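Local atomic coordinates of tailspike protein (Siphovirus 9NA, PDB entry 3RIQ), a protein that recognises Salmonella lipopolysaccharide as the receptor-binding tailspike of the phage and probably cuts this polysaccharide as an endorhamnosidase. Residues A[89-94]-A[163-168]; A[94-99]-A[274-279]; A[123-128]-A[214-219]; A[248-253]-A[260-265]. All coordinates share one frame; numbering follows the deposited sequence.

In the fold
All four contacts belong to the right-handed parallel beta-helix and its loops. Contacts 1, 2 and 3 fasten one long excursion, which leaves after strand 79-87 and returns at strand 146-151, onto the outside of several coils; contact 4 lies farther off, within the loop that joins strands 249-250 and 266-273. Contacts 1, 2 and 4 are buried, contact 3 only partly so. Contact 1 is purely apolar, contact 2 a cation-pi stack and an amide on a ring, contact 3 a serine against a self-bonded turn, and contact 4 a backbone bond, a water bridge and side-chain packing. Contacts 2 and 3 are tied directly by a salt bridge between Arg96 and Asp128.

Contact 1 of 4, residues A[89-94]-A[163-168]; sequences TTPYTV and ATMGGY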
loop_
_atom_site.group_PDB
_atom_site.type_symbol
_atom_site.label_atom_id
_atom_site.label_comp_id
_atom_site.label_asym_id
_atom_site.label_seq_id
_atom_site.Cartn_x
_atom_site.Cartn_y
_atom_site.Cartn_z
ATOM N N THR A 89 25.160 10.618 33.216
ATOM C CA THR A 89 24.837 12.035 33.421
ATOM C C THR A 89 23.569 12.397 32.647
ATOM O O THR A 89 23.403 11.972 31.519
ATOM C CB THR A 89 26.005 12.925 32.885
ATOM O OG1 THR A 89 27.227 12.577 33.557
ATOM C CG2 THR A 89 25.738 14.414 33.127
ATOM N N THR A 90 22.664 13.162 33.261
ATOM C CA THR A 90 21.461 13.619 32.586
ATOM C C THR A 90 21.846 14.772 31.650
ATOM O O THR A 90 22.428 15.764 32.103
ATOM C CB THR A 90 20.391 14.077 33.591
ATOM O OG1 THR A 90 20.023 12.956 34.420
ATOM C CG2 THR A 90 19.164 14.602 32.845
ATOM N N PRO A 91 21.566 14.628 30.337
ATOM C CA PRO A 91 22.016 15.656 29.416
ATOM C C PRO A 91 21.070 16.843 29.368
ATOM O O PRO A 91 19.875 16.683 29.650
ATOM C CB PRO A 91 21.928 14.952 28.060
ATOM C CG PRO A 91 20.740 14.002 28.216
ATOM C CD PRO A 91 20.948 13.476 29.637
ATOM N N TYR A 92 21.606 18.021 29.049
ATOM C CA TYR A 92 20.773 19.122 28.575
ATOM C C TYR A 92 20.256 18.750 27.193
ATOM O O TYR A 92 21.034 18.313 26.333
ATOM C CB TYR A 92 21.605 20.418 28.481
ATOM C CG TYR A 92 21.945 20.984 29.839
ATOM C CD1 TYR A 92 21.061 21.868 30.492
ATOM C CD2 TYR A 92 23.125 20.635 30.492
ATOM C CE1 TYR A 92 21.370 22.405 31.753
ATOM C CE2 TYR A 92 23.420 21.142 31.736
ATOM C CZ TYR A 92 22.542 22.022 32.368
ATOM O OH TYR A 92 22.876 22.528 33.612
ATOM N N THR A 93 18.942 18.894 26.988
ATOM C CA THR A 93 18.363 18.663 25.670
ATOM C C THR A 93 17.590 19.863 25.196
ATOM O O THR A 93 17.053 20.633 26.010
ATOM C CB THR A 93 17.435 17.425 25.603
ATOM O OG1 THR A 93 16.257 17.630 26.420
ATOM C CG2 THR A 93 18.201 16.160 26.045
ATOM N N VAL A 94 17.546 20.039 23.876
ATOM C CA VAL A 94 16.632 21.026 23.237
ATOM C C VAL A 94 15.286 20.360 22.915
ATOM O O VAL A 94 15.272 19.215 22.444
ATOM C CB VAL A 94 17.295 21.692 21.978
ATOM C CG1 VAL A 94 17.621 20.669 20.852
ATOM C CG2 VAL A 94 16.392 22.798 21.418
ATOM N N ALA A 163 17.008 2.068 25.103
ATOM C CA ALA A 163 18.023 3.086 25.434
ATOM C C ALA A 163 17.375 4.257 26.160
ATOM O O ALA A 163 16.229 4.605 25.880
ATOM C CB ALA A 163 18.676 3.618 24.153
ATOM N N THR A 164 18.148 4.889 27.025
ATOM C CA THR A 164 17.726 6.139 27.652
ATOM C C THR A 164 18.895 7.095 27.466
ATOM O O THR A 164 19.878 7.038 28.201
ATOM C CB THR A 164 17.372 5.954 29.143
ATOM O OG1 THR A 164 16.362 4.943 29.278
ATOM C CG2 THR A 164 16.830 7.273 29.753
ATOM N N MET A 165 18.791 7.934 26.440
ATOM C CA MET A 165 19.890 8.774 25.997
ATOM C C MET A 165 21.111 7.884 25.684
ATOM O O MET A 165 22.195 8.041 26.253
ATOM C CB MET A 165 20.213 9.878 27.039
ATOM C CG MET A 165 19.040 10.783 27.328
ATOM S SD MET A 165 18.530 11.780 25.909
ATOM C CE MET A 165 16.999 12.535 26.537
ATOM N N GLY A 166 20.906 6.933 24.763
ATOM C CA GLY A 166 21.913 5.942 24.412
ATOM C C GLY A 166 21.648 5.441 23.008
ATOM O O GLY A 166 20.657 5.795 22.350
ATOM N N GLY A 167 22.514 4.569 22.553
ATOM C CA GLY A 167 22.365 3.990 21.221
ATOM C C GLY A 167 23.355 2.900 20.946
ATOM O O GLY A 167 24.153 2.529 21.827
ATOM N N TYR A 168 23.330 2.424 19.708
ATOM C CA TYR A 168 24.059 1.237 19.294
ATOM C C TYR A 168 24.832 1.543 18.034
ATOM O O TYR A 168 24.260 1.977 17.008
ATOM C CB TYR A 168 23.108 0.043 19.044
ATOM C CG TYR A 168 22.379 -0.341 20.318
ATOM C CD1 TYR A 168 22.859 -1.363 21.144
ATOM C CD2 TYR A 168 21.216 0.342 20.714
ATOM C CE1 TYR A 168 22.203 -1.685 22.323
ATOM C CE2 TYR A 168 20.562 0.032 21.888
ATOM C CZ TYR A 168 21.063 -0.973 22.700
ATOM O OH TYR A 168 20.403 -1.309 23.856
#
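Pro91 is the first residue of 89-94 to reach the coil, and it does so with the outer part of its ring: Pro91 CG lies 3.7 Å from Met165 CG and 3.9 Å from Met165 SD, so ring and thioether pass over each other at a slant. CD joins in more loosely, 4.0 Å from Met165 CG. Two residues on, in strand 92-93, which pairs with 115-116, Thr93 offers its methyl, Thr93 CG2 standing 3.9 Å from Met165 CE, while Thr93 OG1 is taken up by Lys120 O and Arg117. One side chain therefore spans both partners. Met165 CG, set beside the backbone N by chi1 (-59°), meets the proline ring; the bend at chi2 (-65°) carries SD past it, and the methyl beyond sulfur, CE, ends on the threonine. Met165 sits where the chain turns a corner between strands 162-163 and 166-171, with both backbone torsions positive, and Ile185 of strand 184-194 and Thr87 also touch it; Trp187 of strand 184-194 backs Pro91. Only carbon and sulfur meet across the contact, and adhesion thus probably rests on shape and exclusion of water.

Contact 2 of 4, residues A[94-99]-A[274-279]; sequences VYRFDD and QCYYDG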
loop_
_atom_site.group_PDB
_atom_site.type_symbol
_atom_site.label_atom_id
_atom_site.label_comp_id
_atom_site.label_asym_id
_atom_site.label_seq_id
_atom_site.Cartn_x
_atom_site.Cartn_y
_atom_site.Cartn_z
ATOM N N VAL A 94 17.546 20.039 23.876
ATOM C CA VAL A 94 16.632 21.026 23.237
ATOM C C VAL A 94 15.286 20.360 22.915
ATOM O O VAL A 94 15.272 19.215 22.444
ATOM C CB VAL A 94 17.295 21.692 21.978
ATOM C CG1 VAL A 94 17.621 20.669 20.852
ATOM C CG2 VAL A 94 16.392 22.798 21.418
ATOM N N TYR A 95 14.175 21.027 23.248
ATOM C CA TYR A 95 12.841 20.482 23.038
ATOM C C TYR A 95 12.058 21.430 22.158
ATOM O O TYR A 95 11.674 22.527 22.590
ATOM C CB TYR A 95 12.140 20.262 24.379
ATOM C CG TYR A 95 10.803 19.550 24.221
ATOM C CD1 TYR A 95 10.747 18.263 23.693
ATOM C CD2 TYR A 95 9.616 20.150 24.615
ATOM C CE1 TYR A 95 9.534 17.614 23.527
ATOM C CE2 TYR A 95 8.367 19.488 24.477
ATOM C CZ TYR A 95 8.352 18.213 23.915
ATOM O OH TYR A 95 7.174 17.533 23.764
ATOM N N ARG A 96 11.842 21.032 20.908
ATOM C CA ARG A 96 11.359 21.999 19.888
ATOM C C ARG A 96 9.830 22.042 19.723
ATOM O O ARG A 96 9.345 22.407 18.653
ATOM C CB ARG A 96 12.001 21.663 18.522
ATOM C CG ARG A 96 13.521 21.908 18.463
ATOM C CD ARG A 96 14.097 21.595 17.099
ATOM N NE ARG A 96 15.508 21.982 16.981
ATOM C CZ ARG A 96 15.946 23.236 16.810
ATOM N NH1 ARG A 96 15.083 24.254 16.713
ATOM N NH2 ARG A 96 17.248 23.485 16.724
ATOM N N PHE A 97 9.086 21.660 20.764
ATOM C CA PHE A 97 7.624 21.510 20.669
ATOM C C PHE A 97 6.895 22.201 21.808
ATOM O O PHE A 97 7.403 22.322 22.916
ATOM C CB PHE A 97 7.233 20.017 20.552
ATOM C CG PHE A 97 7.954 19.338 19.422
ATOM C CD1 PHE A 97 7.450 19.398 18.111
ATOM C CD2 PHE A 97 9.211 18.738 19.643
ATOM C CE1 PHE A 97 8.156 18.846 17.043
ATOM C CE2 PHE A 97 9.929 18.188 18.597
ATOM C CZ PHE A 97 9.396 18.250 17.275
ATOM N N ASP A 98 5.692 22.671 21.513
ATOM C CA ASP A 98 4.869 23.326 22.534
ATOM C C ASP A 98 3.916 22.321 23.179
ATOM O O ASP A 98 3.971 21.104 22.893
ATOM C CB ASP A 98 4.118 24.554 21.960
ATOM C CG ASP A 98 3.061 24.198 20.883
ATOM O OD1 ASP A 98 2.608 23.022 20.786
ATOM O OD2 ASP A 98 2.659 25.144 20.156
ATOM N N ASP A 99 3.022 22.830 24.025
ATOM C CA ASP A 99 2.117 21.984 24.781
ATOM C C ASP A 99 1.046 21.322 23.936
ATOM O O ASP A 99 0.349 20.424 24.436
ATOM C CB ASP A 99 1.489 22.781 25.931
ATOM C CG ASP A 99 2.471 23.031 27.054
ATOM O OD1 ASP A 99 3.516 22.330 27.107
ATOM O OD2 ASP A 99 2.206 23.919 27.888
ATOM N N GLN A 274 7.735 14.273 12.709
ATOM C CA GLN A 274 8.395 15.487 13.231
ATOM C C GLN A 274 9.906 15.361 13.413
ATOM O O GLN A 274 10.450 15.817 14.422
ATOM C CB GLN A 274 7.728 15.966 14.517
ATOM C CG GLN A 274 6.290 16.433 14.265
ATOM C CD GLN A 274 5.615 16.890 15.549
ATOM O OE1 GLN A 274 5.690 16.215 16.605
ATOM N NE2 GLN A 274 4.958 18.038 15.483
ATOM N N CYS A 275 10.606 14.770 12.441
ATOM C CA CYS A 275 12.093 14.898 12.465
ATOM C C CYS A 275 12.479 16.338 12.081
ATOM O O CYS A 275 11.674 17.069 11.479
ATOM C CB CYS A 275 12.772 13.884 11.548
ATOM S SG CYS A 275 12.340 14.060 9.785
ATOM N N TYR A 276 13.676 16.759 12.473
ATOM C CA TYR A 276 14.074 18.141 12.214
ATOM C C TYR A 276 14.628 18.343 10.809
ATOM O O TYR A 276 14.522 19.454 10.253
ATOM C CB TYR A 276 15.058 18.627 13.278
ATOM C CG TYR A 276 15.266 20.121 13.293
ATOM C CD1 TYR A 276 14.184 21.018 13.459
ATOM C CD2 TYR A 276 16.548 20.655 13.192
ATOM C CE1 TYR A 276 14.394 22.422 13.517
ATOM C CE2 TYR A 276 16.768 22.024 13.270
ATOM C CZ TYR A 276 15.674 22.912 13.407
ATOM O OH TYR A 276 15.884 24.293 13.471
ATOM N N TYR A 277 15.196 17.280 10.213
ATOM C CA TYR A 277 15.535 17.348 8.804
ATOM C C TYR A 277 14.521 16.542 7.967
ATOM O O TYR A 277 13.314 16.838 8.048
ATOM C CB TYR A 277 17.017 17.037 8.582
ATOM C CG TYR A 277 17.878 18.231 8.984
ATOM C CD1 TYR A 277 18.199 19.214 8.032
ATOM C CD2 TYR A 277 18.279 18.439 10.303
ATOM C CE1 TYR A 277 18.979 20.328 8.377
ATOM C CE2 TYR A 277 19.048 19.538 10.665
ATOM C CZ TYR A 277 19.393 20.490 9.711
ATOM O OH TYR A 277 20.154 21.596 10.080
ATOM N N ASP A 278 14.932 15.526 7.207
ATOM C CA ASP A 278 14.057 15.026 6.124
ATOM C C ASP A 278 13.388 13.712 6.525
ATOM O O ASP A 278 14.011 12.862 7.174
ATOM C CB ASP A 278 14.903 14.825 4.865
ATOM C CG ASP A 278 15.767 16.036 4.600
ATOM O OD1 ASP A 278 15.184 17.149 4.614
ATOM O OD2 ASP A 278 17.008 15.900 4.484
ATOM N N GLY A 279 12.126 13.539 6.157
ATOM C CA GLY A 279 11.384 12.336 6.580
ATOM C C GLY A 279 12.147 11.042 6.327
ATOM O O GLY A 279 12.175 10.139 7.178
#
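Tyr276 turns its ring toward 94-99 with CG opposite its own nitrogen (chi1 -166°), and Arg96 meets it with a side chain extended from CG to NE whose guanidinium is then turned at chi4 to lie flat on the ring. The planes are 11° apart and the two side chains run nearly at right angles. Arg96 CZ is 3.9 Å from the centroid of the Tyr276 ring, over the face: a cation-pi stack. It is displaced toward the hydroxyl end, with Arg96 CZ only 3.4 Å from Tyr276 CZ, and the aliphatic part follows as a CH-pi contact, Arg96 CD lying 4.0 Å from the centroid of the Tyr276 ring. The hydroxyl is merely stacked: Arg96 NH1 and Tyr276 OH come within 3.3 Å, but at an angle too poor for a bond. Instead, NH1 and NH2 form salt bridges with Asp130 and Asp128 respectively, which probably balance the charge, and NE bonds to Tyr122 OH; together the three fix the rotation of the guanidinium. Beside this stack, Phe97 and Gln274 lie side by side, pointing opposite ways. Phe97 CE1 approaches Gln274 CD to 3.5 Å, ring and amide planes 39° apart, and the amide is held by Asp319, Gly101 and Arg242. In the fold, 274-279 is the corner between strands 266-273 and 281-282, whereas 94-99 runs from strand 92-93 toward helix 107-112, whose Val110 packs on Arg96.

Contact 3 of 4, residues A[123-128]-A[214-219]; sequences KPNVND and YGSGSA
Van der Waals touches join the two segments, all of them made to Ser216. Its CB faces the amide of Asn125, with Asn125 ND2 3.5 Å from Ser216 CB, and its hydroxyl lies beside the lysine chain, Lys123 CE being 3.7 Å from Ser216 OG. Lys123 CG is tucked between N and the carbonyl carbon (chi1 55°), and an unstaggered chi2 of 139° leads CE past the hydroxyl; the ammonium beyond is paired with Glu188. The hydrogen bonds that shape the partner surface are internal to 123-128. Asn125 ND2 donates to Lys123 O over 3.3 Å, nearly straight and in both the carbonyl and the amide plane, which holds the amide flat before the serine. At the other end of that amide, Asn127 N reaches Asn125 OD1 at 3.0 Å from well above the carbonyl plane, closing an Asx turn. Backbone and carboxylate add two more: Asp128 N bonds to Asn125 O at 2.9 Å, and Asn125 N meets Asp128 OD2 at 2.9 Å on its anti side. Of the charges, Asp128 OD1 is engaged by Arg96 and Tyr122 OH. The type I beta turn from Asn125 to Asp128, closed by the backbone bond, thus carries the Asx turn on its first residues and is set against the loop between strands 211-214 and 220-223, at a corner of the parallel beta-helix.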
loop_
_atom_site.group_PDB
_atom_site.type_symbol
_atom_site.label_atom_id
_atom_site.label_comp_id
_atom_site.label_asym_id
_atom_site.label_seq_id
_atom_site.Cartn_x
_atom_site.Cartn_y
_atom_site.Cartn_z
ATOM N N LYS A 123 20.308 16.289 22.436
ATOM C CA LYS A 123 21.424 17.189 22.761
ATOM C C LYS A 123 21.687 18.219 21.645
ATOM O O LYS A 123 21.822 17.873 20.484
ATOM C CB LYS A 123 22.714 16.427 23.090
ATOM C CG LYS A 123 23.179 15.452 22.029
ATOM C CD LYS A 123 24.699 15.510 21.839
ATOM C CE LYS A 123 25.141 14.303 21.051
ATOM N NZ LYS A 123 26.642 14.277 20.839
ATOM N N PRO A 124 21.777 19.494 22.007
ATOM C CA PRO A 124 22.071 20.514 21.011
ATOM C C PRO A 124 23.400 20.277 20.335
ATOM O O PRO A 124 24.355 19.795 20.974
ATOM C CB PRO A 124 22.165 21.798 21.832
ATOM C CG PRO A 124 21.436 21.553 23.019
ATOM C CD PRO A 124 21.528 20.071 23.332
ATOM N N ASN A 125 23.455 20.600 19.050
ATOM C CA ASN A 125 24.635 20.330 18.226
ATOM C C ASN A 125 24.714 21.263 17.021
ATOM O O ASN A 125 23.860 22.142 16.871
ATOM C CB ASN A 125 24.649 18.887 17.747
ATOM C CG ASN A 125 23.545 18.599 16.763
ATOM O OD1 ASN A 125 23.743 18.645 15.539
ATOM N ND2 ASN A 125 22.362 18.342 17.281
ATOM N N VAL A 126 25.709 21.044 16.148
ATOM C CA VAL A 126 26.010 21.972 15.043
ATOM C C VAL A 126 24.904 22.135 14.009
ATOM O O VAL A 126 24.811 23.185 13.373
ATOM C CB VAL A 126 27.342 21.611 14.290
ATOM C CG1 VAL A 126 28.523 21.671 15.230
ATOM C CG2 VAL A 126 27.260 20.247 13.596
ATOM N N ASN A 127 24.089 21.095 13.825
ATOM C CA ASN A 127 22.990 21.166 12.887
ATOM C C ASN A 127 21.848 22.062 13.407
ATOM O O ASN A 127 20.861 22.310 12.680
ATOM C CB ASN A 127 22.486 19.742 12.580
ATOM C CG ASN A 127 23.492 18.919 11.768
ATOM O OD1 ASN A 127 24.313 19.461 11.004
ATOM N ND2 ASN A 127 23.411 17.591 11.915
ATOM N N ASP A 128 21.965 22.500 14.664
ATOM C CA ASP A 128 20.960 23.380 15.294
ATOM C C ASP A 128 21.352 24.833 15.077
ATOM O O ASP A 128 21.723 25.564 16.013
ATOM C CB ASP A 128 20.769 23.084 16.787
ATOM C CG ASP A 128 20.243 21.680 17.043
ATOM O OD1 ASP A 128 19.261 21.255 16.383
ATOM O OD2 ASP A 128 20.836 20.981 17.882
ATOM N N TYR A 214 13.778 10.630 19.396
ATOM C CA TYR A 214 14.798 11.662 19.686
ATOM C C TYR A 214 16.216 11.240 19.242
ATOM O O TYR A 214 16.360 10.602 18.202
ATOM C CB TYR A 214 14.721 12.180 21.145
ATOM C CG TYR A 214 13.365 12.788 21.450
ATOM C CD1 TYR A 214 13.043 14.079 20.997
ATOM C CD2 TYR A 214 12.387 12.075 22.163
ATOM C CE1 TYR A 214 11.775 14.651 21.241
ATOM C CE2 TYR A 214 11.097 12.633 22.438
ATOM C CZ TYR A 214 10.808 13.922 21.960
ATOM O OH TYR A 214 9.580 14.481 22.214
ATOM N N GLY A 215 17.243 11.640 20.001
ATOM C CA GLY A 215 18.626 11.590 19.495
ATOM C C GLY A 215 18.940 12.730 18.572
ATOM O O GLY A 215 18.051 13.256 17.884
ATOM N N SER A 216 20.194 13.163 18.563
ATOM C CA SER A 216 20.569 14.305 17.700
ATOM C C SER A 216 20.714 13.908 16.233
ATOM O O SER A 216 20.829 14.795 15.379
ATOM C CB SER A 216 21.882 14.969 18.188
ATOM O OG SER A 216 22.946 14.007 18.102
ATOM N N GLY A 217 20.757 12.596 15.956
ATOM C CA GLY A 217 21.038 12.081 14.615
ATOM C C GLY A 217 19.798 11.539 13.905
ATOM O O GLY A 217 18.681 12.064 14.064
ATOM N N SER A 218 19.990 10.442 13.165
ATOM C CA SER A 218 18.917 9.827 12.395
ATOM C C SER A 218 18.566 8.509 13.078
ATOM O O SER A 218 19.433 7.908 13.730
ATOM C CB SER A 218 19.355 9.622 10.937
ATOM O OG SER A 218 19.689 10.866 10.312
ATOM N N ALA A 219 17.319 8.031 12.975
ATOM C CA ALA A 219 16.990 6.856 13.783
ATOM C C ALA A 219 17.889 5.665 13.423
ATOM O O ALA A 219 18.386 4.946 14.323
ATOM C CB ALA A 219 15.527 6.479 13.668
#

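Contact 4 of 4, residues A[248-253]-A[260-265]; sequences VKTYQN and ARNYRL
A mixed contact of backbone, bridging water and side chains joins the two legs of the loop that leaves strand 249-250 and leads back to strand 266-273; Tyr251-Asn253 meets Ala260-Asn262, with Thr250 and Leu265 at the inner end. The legs run roughly antiparallel, the line from CA 250 to CA 253 lying 148° from that of CA 260 to CA 265. A direct backbone hydrogen bond links them: Ala260 N donates almost straight to Asn253 O at 2.8 Å, in the carbonyl plane. Next along, Tyr251 O faces the other leg through a CA-H...O contact from Arg261 CA at 3.6 Å, and it also accepts a hydrogen bond from a water, 2.8 Å away. That water accepts in turn from Asn262 ND2 at 3.1 Å, bridging the legs, while Asn262 OD1 takes the backbone NH of Asn225. Side chains fill in around this. Tyr251 brings CD2 to within 3.5 Å of Ala260 CB, with Ile223 touching both residues. Arg261, extended from CG to NE, lays one guanidinium face over Asn253, CZ being 3.5 Å from Asn253 CA, while its nitrogens pair with Asp285 and Glu254. Thr250 CB is set against the amide nitrogen of Asn262, 3.6 Å from Asn262 ND2, and the Thr250 methyl reaches loosely toward Leu265 CD1. Backbone, water and packing thus share the contact: water carries the link between Tyr251 O and Asn262 ND2, and the two acids probably neutralise the arginine, leaving its flat face to pack on backbone.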
loop_
_atom_site.group_PDB
_atom_site.type_symbol
_atom_site.label_atom_id
_atom_site.label_comp_id
_atom_site.label_asym_id
_atom_site.label_seq_id
_atom_site.Cartn_x
_atom_site.Cartn_y
_atom_site.Cartn_z
ATOM N N VAL A 248 15.322 8.196 8.657
ATOM C CA VAL A 248 16.450 7.276 8.504
ATOM C C VAL A 248 17.372 7.955 7.482
ATOM O O VAL A 248 16.950 8.838 6.717
ATOM C CB VAL A 248 16.046 5.864 7.987
ATOM C CG1 VAL A 248 15.098 5.153 8.971
ATOM C CG2 VAL A 248 15.452 5.928 6.546
ATOM N N LYS A 249 18.623 7.516 7.414
ATOM C CA LYS A 249 19.603 8.192 6.538
ATOM C C LYS A 249 20.649 7.262 5.963
ATOM O O LYS A 249 21.192 6.409 6.699
ATOM C CB LYS A 249 20.342 9.281 7.353
ATOM C CG LYS A 249 21.411 10.053 6.578
ATOM C CD LYS A 249 21.947 11.260 7.368
ATOM C CE LYS A 249 23.127 11.872 6.618
ATOM N NZ LYS A 249 23.882 12.939 7.396
ATOM N N THR A 250 20.947 7.450 4.674
ATOM C CA THR A 250 22.157 6.896 4.071
ATOM C C THR A 250 23.177 8.035 4.045
ATOM O O THR A 250 22.900 9.116 3.538
ATOM C CB THR A 250 21.897 6.342 2.668
ATOM O OG1 THR A 250 21.286 7.350 1.844
ATOM C CG2 THR A 250 20.964 5.148 2.735
ATOM N N TYR A 251 24.353 7.801 4.615
ATOM C CA TYR A 251 25.383 8.845 4.672
ATOM C C TYR A 251 25.831 9.246 3.256
ATOM O O TYR A 251 25.838 8.451 2.324
ATOM C CB TYR A 251 26.587 8.352 5.530
ATOM C CG TYR A 251 27.405 9.464 6.205
ATOM C CD1 TYR A 251 27.113 9.884 7.491
ATOM C CD2 TYR A 251 28.478 10.054 5.554
ATOM C CE1 TYR A 251 27.847 10.900 8.090
ATOM C CE2 TYR A 251 29.210 11.058 6.142
ATOM C CZ TYR A 251 28.899 11.472 7.403
ATOM O OH TYR A 251 29.645 12.473 8.025
ATOM N N GLN A 252 26.239 10.510 3.136
ATOM C CA GLN A 252 26.776 11.075 1.894
ATOM C C GLN A 252 28.272 11.362 1.897
ATOM O O GLN A 252 28.857 11.646 2.920
ATOM C CB GLN A 252 26.030 12.363 1.545
ATOM C CG GLN A 252 24.515 12.148 1.270
ATOM C CD GLN A 252 23.630 12.682 2.355
ATOM O OE1 GLN A 252 23.797 13.810 2.796
ATOM N NE2 GLN A 252 22.686 11.914 2.771
ATOM N N ASN A 253 28.876 11.320 0.729
ATOM C CA ASN A 253 30.271 11.732 0.551
ATOM C C ASN A 253 31.252 10.852 1.353
ATOM O O ASN A 253 31.059 9.674 1.396
ATOM C CB ASN A 253 30.438 13.234 0.816
ATOM C CG ASN A 253 29.579 14.116 -0.117
ATOM O OD1 ASN A 253 28.776 13.639 -0.903
ATOM N ND2 ASN A 253 29.763 15.418 -0.007
ATOM N N ALA A 260 31.508 6.997 2.177
ATOM C CA ALA A 260 30.627 6.470 3.203
ATOM C C ALA A 260 29.228 6.190 2.643
ATOM O O ALA A 260 28.255 6.024 3.387
ATOM C CB ALA A 260 30.527 7.515 4.346
ATOM N N ARG A 261 29.127 6.199 1.322
ATOM C CA ARG A 261 27.855 6.072 0.604
ATOM C C ARG A 261 27.290 4.655 0.698
ATOM O O ARG A 261 27.879 3.778 1.325
ATOM C CB ARG A 261 28.064 6.489 -0.845
ATOM C CG ARG A 261 28.464 7.976 -0.978
ATOM C CD ARG A 261 28.830 8.256 -2.425
ATOM N NE ARG A 261 29.184 9.657 -2.704
ATOM C CZ ARG A 261 30.407 10.177 -2.596
ATOM N NH1 ARG A 261 31.437 9.432 -2.170
ATOM N NH2 ARG A 261 30.610 11.452 -2.928
ATOM N N ASN A 262 26.130 4.430 0.084
ATOM C CA ASN A 262 25.375 3.187 0.262
ATOM C C ASN A 262 24.603 2.810 -0.980
ATOM O O ASN A 262 24.168 3.695 -1.712
ATOM C CB ASN A 262 24.395 3.312 1.442
ATOM C CG ASN A 262 25.090 3.724 2.715
ATOM O OD1 ASN A 262 25.518 2.863 3.497
ATOM N ND2 ASN A 262 25.220 5.052 2.940
ATOM N N TYR A 263 24.389 1.503 -1.158
ATOM C CA TYR A 263 23.805 0.932 -2.365
ATOM C C TYR A 263 22.859 -0.191 -2.069
ATOM O O TYR A 263 23.043 -0.938 -1.091
ATOM C CB TYR A 263 24.915 0.344 -3.292
ATOM C CG TYR A 263 25.782 1.404 -3.937
ATOM C CD1 TYR A 263 25.493 1.890 -5.219
ATOM C CD2 TYR A 263 26.889 1.935 -3.267
ATOM C CE1 TYR A 263 26.261 2.891 -5.806
ATOM C CE2 TYR A 263 27.676 2.921 -3.851
ATOM C CZ TYR A 263 27.348 3.399 -5.130
ATOM O OH TYR A 263 28.096 4.371 -5.706
ATOM N N ARG A 264 21.824 -0.309 -2.901
ATOM C CA ARG A 264 21.025 -1.536 -2.930
ATOM C C ARG A 264 20.397 -1.970 -1.593
ATOM O O ARG A 264 20.465 -3.146 -1.189
ATOM C CB ARG A 264 21.846 -2.680 -3.581
ATOM C CG ARG A 264 22.085 -2.372 -5.068
ATOM C CD ARG A 264 22.862 -3.466 -5.792
ATOM N NE ARG A 264 24.225 -3.667 -5.306
ATOM C CZ ARG A 264 25.188 -4.277 -6.006
ATOM N NH1 ARG A 264 24.925 -4.782 -7.211
ATOM N NH2 ARG A 264 26.405 -4.400 -5.496
ATOM N N LEU A 265 19.833 -0.996 -0.876
ATOM C CA LEU A 265 19.134 -1.286 0.383
ATOM C C LEU A 265 17.625 -1.254 0.142
ATOM O O LEU A 265 17.150 -0.749 -0.908
ATOM C CB LEU A 265 19.517 -0.244 1.453
ATOM C CG LEU A 265 21.025 -0.238 1.782
ATOM C CD1 LEU A 265 21.366 0.948 2.706
ATOM C CD2 LEU A 265 21.467 -1.555 2.456
HETATM O O HOH W 1 24.471 6.816 0.458
#